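Local coordinates for protein (thiaminase I) (PDB 3THI) that breaks down thiamin, most likely by base exchange, a nucleophile replacing its thiazole on the pyrimidine methylene carbon, within a fold related to periplasmic binding proteins, at residues Ala158-Gly170 / Tyr175-Ile189. Numbering follows the deposited sequence.
Sequences ASMYLEALIDVTG and YDLLPPLDPLNDKVI
Y161 OH, bonded by N185 N, and Y175 OH, bonded to L162 O, join helix 154-169 to the connection that leaves it and wraps round one side to reach helix 186-199. Y161 has CG anti to its own N (chi1 177°), which carries the ring out into the bend of the loop. There N185 N donates to Y161 OH at 2.8 Å, nearly straight at 172° and near the ring plane. A water, also in that plane, lies 2.6 Å from Y161 OH and donates to P180 O, so this oxygen meets the loop directly at N185 N and through water at P180 O. At the start of the second segment, Y175 OH donates to L162 O, a short 2.5 Å bond on a lone pair in the carbonyl plane; I166 N reaches the same oxygen weakly, within the helix.

L162 CD2 sits over one face of the Y175 ring, off centre toward the rim, in a CH-pi contact 4.2 Å from the centroid, and the same methyl meets P179 CG at 3.5 Å. I166 CD1 touches Y175 CE2, while L165 CD2 lies at the ring edge. V188 is a knob among Y161, A164, L165 and V168: its CG1 presses on Y161 CD1 and A164 CB, its CG2 on L165 and V168. N185, the N-cap, takes V188 N on OD1 (2.8 Å) while its CB and ND2 lie against L165 CD1.

W349 packs on L162 and L178, and L357 on Y161. The connection is thus packed on the first helix through mostly apolar, partly buried side chains; the two tyrosine bonds tie it there, and the N185 cap is consistent with fixing the start of helix 186-199.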
# COMPACT_ATOMS: atom_id res chain seq x y z
N ALA A 158 -8.52 2.62 10.93
CA ALA A 158 -8.22 1.43 11.73
C ALA A 158 -6.82 0.94 11.44
O ALA A 158 -6.08 0.54 12.34
CB ALA A 158 -9.23 0.34 11.44
N SER A 159 -6.44 1.00 10.17
CA SER A 159 -5.11 0.58 9.74
C SER A 159 -4.03 1.52 10.26
O SER A 159 -2.98 1.07 10.68
CB SER A 159 -5.02 0.51 8.22
OG SER A 159 -5.69 -0.63 7.75
N MET A 160 -4.30 2.82 10.21
CA MET A 160 -3.33 3.79 10.70
C MET A 160 -3.15 3.60 12.20
O MET A 160 -2.03 3.66 12.71
CB MET A 160 -3.78 5.20 10.37
CG MET A 160 -3.75 5.49 8.89
SD MET A 160 -4.37 7.12 8.52
CE MET A 160 -2.98 8.13 9.01
N TYR A 161 -4.26 3.32 12.88
CA TYR A 161 -4.25 3.08 14.32
C TYR A 161 -3.30 1.92 14.67
O TYR A 161 -2.42 2.04 15.53
CB TYR A 161 -5.68 2.77 14.81
CG TYR A 161 -5.74 2.44 16.29
CD1 TYR A 161 -5.82 3.46 17.24
CD2 TYR A 161 -5.63 1.12 16.74
CE1 TYR A 161 -5.79 3.18 18.61
CE2 TYR A 161 -5.59 0.83 18.11
CZ TYR A 161 -5.67 1.87 19.03
OH TYR A 161 -5.63 1.61 20.38
N LEU A 162 -3.50 0.79 14.00
CA LEU A 162 -2.71 -0.42 14.24
C LEU A 162 -1.24 -0.28 13.89
O LEU A 162 -0.39 -0.86 14.54
CB LEU A 162 -3.35 -1.60 13.51
CG LEU A 162 -4.72 -1.95 14.10
CD1 LEU A 162 -5.41 -3.01 13.28
CD2 LEU A 162 -4.52 -2.42 15.50
N GLU A 163 -0.95 0.49 12.85
CA GLU A 163 0.43 0.72 12.45
C GLU A 163 1.09 1.60 13.51
O GLU A 163 2.20 1.32 13.96
CB GLU A 163 0.51 1.41 11.09
CG GLU A 163 0.06 0.54 9.94
CD GLU A 163 0.57 1.05 8.62
OE1 GLU A 163 0.40 2.25 8.35
OE2 GLU A 163 1.13 0.25 7.84
N ALA A 164 0.39 2.67 13.89
CA ALA A 164 0.89 3.60 14.89
C ALA A 164 1.16 2.86 16.20
O ALA A 164 2.17 3.10 16.85
CB ALA A 164 -0.12 4.73 15.13
N LEU A 165 0.26 1.95 16.56
CA LEU A 165 0.40 1.19 17.80
C LEU A 165 1.70 0.40 17.83
O LEU A 165 2.32 0.26 18.89
CB LEU A 165 -0.80 0.26 18.00
CG LEU A 165 -0.92 -0.39 19.38
CD1 LEU A 165 -1.04 0.69 20.44
CD2 LEU A 165 -2.13 -1.31 19.43
N ILE A 166 2.11 -0.12 16.68
CA ILE A 166 3.35 -0.88 16.61
C ILE A 166 4.54 0.03 16.95
O ILE A 166 5.36 -0.31 17.79
CB ILE A 166 3.54 -1.56 15.22
CG1 ILE A 166 2.69 -2.84 15.15
CG2 ILE A 166 5.03 -1.86 14.93
CD1 ILE A 166 2.67 -3.51 13.80
N ASP A 167 4.57 1.22 16.34
CA ASP A 167 5.66 2.15 16.58
C ASP A 167 5.66 2.65 18.01
O ASP A 167 6.72 2.95 18.57
CB ASP A 167 5.60 3.32 15.59
CG ASP A 167 5.69 2.86 14.14
OD1 ASP A 167 6.37 1.84 13.87
OD2 ASP A 167 5.07 3.51 13.26
N VAL A 168 4.47 2.72 18.60
CA VAL A 168 4.29 3.18 19.97
C VAL A 168 4.84 2.15 20.95
O VAL A 168 5.50 2.50 21.91
CB VAL A 168 2.80 3.50 20.27
CG1 VAL A 168 2.53 3.48 21.76
CG2 VAL A 168 2.42 4.88 19.72
N THR A 169 4.57 0.87 20.69
CA THR A 169 5.05 -0.21 21.55
C THR A 169 6.50 -0.55 21.26
O THR A 169 7.19 -1.13 22.10
CB THR A 169 4.21 -1.51 21.39
OG1 THR A 169 4.24 -1.93 20.02
CG2 THR A 169 2.78 -1.29 21.83
N GLY A 170 6.96 -0.19 20.07
CA GLY A 170 8.33 -0.47 19.68
C GLY A 170 8.57 -1.92 19.28
O GLY A 170 9.70 -2.31 18.98
N TYR A 175 -0.11 -9.12 14.70
CA TYR A 175 -1.42 -9.01 15.31
C TYR A 175 -2.28 -10.26 15.21
O TYR A 175 -3.47 -10.16 14.90
CB TYR A 175 -2.19 -7.84 14.72
CG TYR A 175 -1.72 -6.48 15.19
CD1 TYR A 175 -1.91 -6.06 16.51
CD2 TYR A 175 -1.13 -5.59 14.29
CE1 TYR A 175 -1.53 -4.79 16.92
CE2 TYR A 175 -0.75 -4.32 14.68
CZ TYR A 175 -0.95 -3.92 15.99
OH TYR A 175 -0.60 -2.64 16.35
N ASP A 176 -1.67 -11.44 15.45
CA ASP A 176 -2.41 -12.71 15.42
C ASP A 176 -3.58 -12.49 16.35
O ASP A 176 -4.71 -12.91 16.08
CB ASP A 176 -1.55 -13.87 15.94
CG ASP A 176 -0.65 -14.46 14.87
OD1 ASP A 176 -0.98 -14.31 13.67
OD2 ASP A 176 0.38 -15.07 15.22
N LEU A 177 -3.28 -11.79 17.44
CA LEU A 177 -4.27 -11.40 18.41
C LEU A 177 -4.37 -9.89 18.20
O LEU A 177 -3.37 -9.18 18.26
CB LEU A 177 -3.77 -11.70 19.82
CG LEU A 177 -4.81 -11.53 20.93
CD1 LEU A 177 -5.94 -12.53 20.72
CD2 LEU A 177 -4.15 -11.72 22.29
N LEU A 178 -5.55 -9.42 17.82
CA LEU A 178 -5.76 -7.99 17.61
C LEU A 178 -5.99 -7.31 18.97
O LEU A 178 -6.58 -7.90 19.87
CB LEU A 178 -6.90 -7.76 16.63
CG LEU A 178 -6.42 -8.11 15.21
CD1 LEU A 178 -7.58 -8.58 14.35
CD2 LEU A 178 -5.70 -6.91 14.58
N PRO A 179 -5.54 -6.05 19.11
CA PRO A 179 -5.69 -5.29 20.36
C PRO A 179 -7.11 -4.89 20.77
O PRO A 179 -8.02 -4.82 19.93
CB PRO A 179 -4.81 -4.07 20.13
CG PRO A 179 -5.04 -3.79 18.69
CD PRO A 179 -5.02 -5.18 18.04
N PRO A 180 -7.31 -4.67 22.08
CA PRO A 180 -8.63 -4.27 22.57
C PRO A 180 -8.99 -2.89 22.03
O PRO A 180 -8.11 -2.07 21.75
CB PRO A 180 -8.43 -4.24 24.08
CG PRO A 180 -7.34 -5.26 24.31
CD PRO A 180 -6.39 -4.92 23.20
N LEU A 181 -10.28 -2.68 21.78
CA LEU A 181 -10.77 -1.40 21.29
C LEU A 181 -11.18 -0.54 22.50
O LEU A 181 -11.76 0.55 22.34
CB LEU A 181 -11.98 -1.61 20.38
CG LEU A 181 -11.65 -2.13 18.99
CD1 LEU A 181 -12.91 -2.41 18.26
CD2 LEU A 181 -10.84 -1.11 18.24
N ASP A 182 -10.88 -1.05 23.69
CA ASP A 182 -11.19 -0.40 24.95
C ASP A 182 -10.33 -1.08 26.01
O ASP A 182 -10.54 -2.25 26.34
CB ASP A 182 -12.68 -0.59 25.26
CG ASP A 182 -13.10 0.03 26.58
OD1 ASP A 182 -12.26 0.65 27.29
OD2 ASP A 182 -14.29 -0.10 26.93
N PRO A 183 -9.36 -0.34 26.58
CA PRO A 183 -9.07 1.07 26.29
C PRO A 183 -8.24 1.27 25.02
O PRO A 183 -7.37 0.46 24.69
CB PRO A 183 -8.29 1.49 27.52
CG PRO A 183 -7.45 0.28 27.80
CD PRO A 183 -8.47 -0.85 27.64
N LEU A 184 -8.52 2.35 24.30
CA LEU A 184 -7.77 2.65 23.09
C LEU A 184 -6.43 3.20 23.53
O LEU A 184 -6.32 3.72 24.64
CB LEU A 184 -8.49 3.69 22.24
CG LEU A 184 -9.70 3.20 21.45
CD1 LEU A 184 -10.46 4.38 20.93
CD2 LEU A 184 -9.26 2.28 20.33
N ASN A 185 -5.41 3.08 22.70
CA ASN A 185 -4.11 3.62 23.07
C ASN A 185 -4.18 5.13 22.88
O ASN A 185 -4.44 5.61 21.78
CB ASN A 185 -2.98 3.03 22.23
CG ASN A 185 -1.62 3.58 22.62
OD1 ASN A 185 -1.33 4.75 22.40
ND2 ASN A 185 -0.80 2.75 23.24
N ASP A 186 -3.94 5.86 23.97
CA ASP A 186 -4.00 7.32 23.94
C ASP A 186 -2.95 8.01 23.09
O ASP A 186 -3.25 9.00 22.45
CB ASP A 186 -3.99 7.88 25.36
CG ASP A 186 -5.27 7.56 26.12
OD1 ASP A 186 -6.34 8.04 25.69
OD2 ASP A 186 -5.20 6.79 27.11
N LYS A 187 -1.73 7.49 23.12
CA LYS A 187 -0.64 8.05 22.33
C LYS A 187 -0.99 7.93 20.84
O LYS A 187 -0.81 8.89 20.08
CB LYS A 187 0.67 7.31 22.61
CG LYS A 187 1.42 7.78 23.84
CD LYS A 187 2.60 6.85 24.13
CE LYS A 187 3.51 7.40 25.22
NZ LYS A 187 4.26 8.60 24.74
N VAL A 188 -1.49 6.76 20.45
CA VAL A 188 -1.86 6.50 19.06
C VAL A 188 -2.97 7.44 18.65
O VAL A 188 -2.90 8.07 17.59
CB VAL A 188 -2.31 5.05 18.85
CG1 VAL A 188 -2.79 4.83 17.41
CG2 VAL A 188 -1.17 4.11 19.14
N ILE A 189 -3.99 7.56 19.50
CA ILE A 189 -5.12 8.45 19.24
C ILE A 189 -4.63 9.90 19.14
O ILE A 189 -5.04 10.62 18.23
CB ILE A 189 -6.21 8.32 20.33
CG1 ILE A 189 -6.90 6.95 20.22
CG2 ILE A 189 -7.25 9.43 20.20
CD1 ILE A 189 -7.57 6.71 18.87
O HOH W 1 -5.71 -0.92 20.85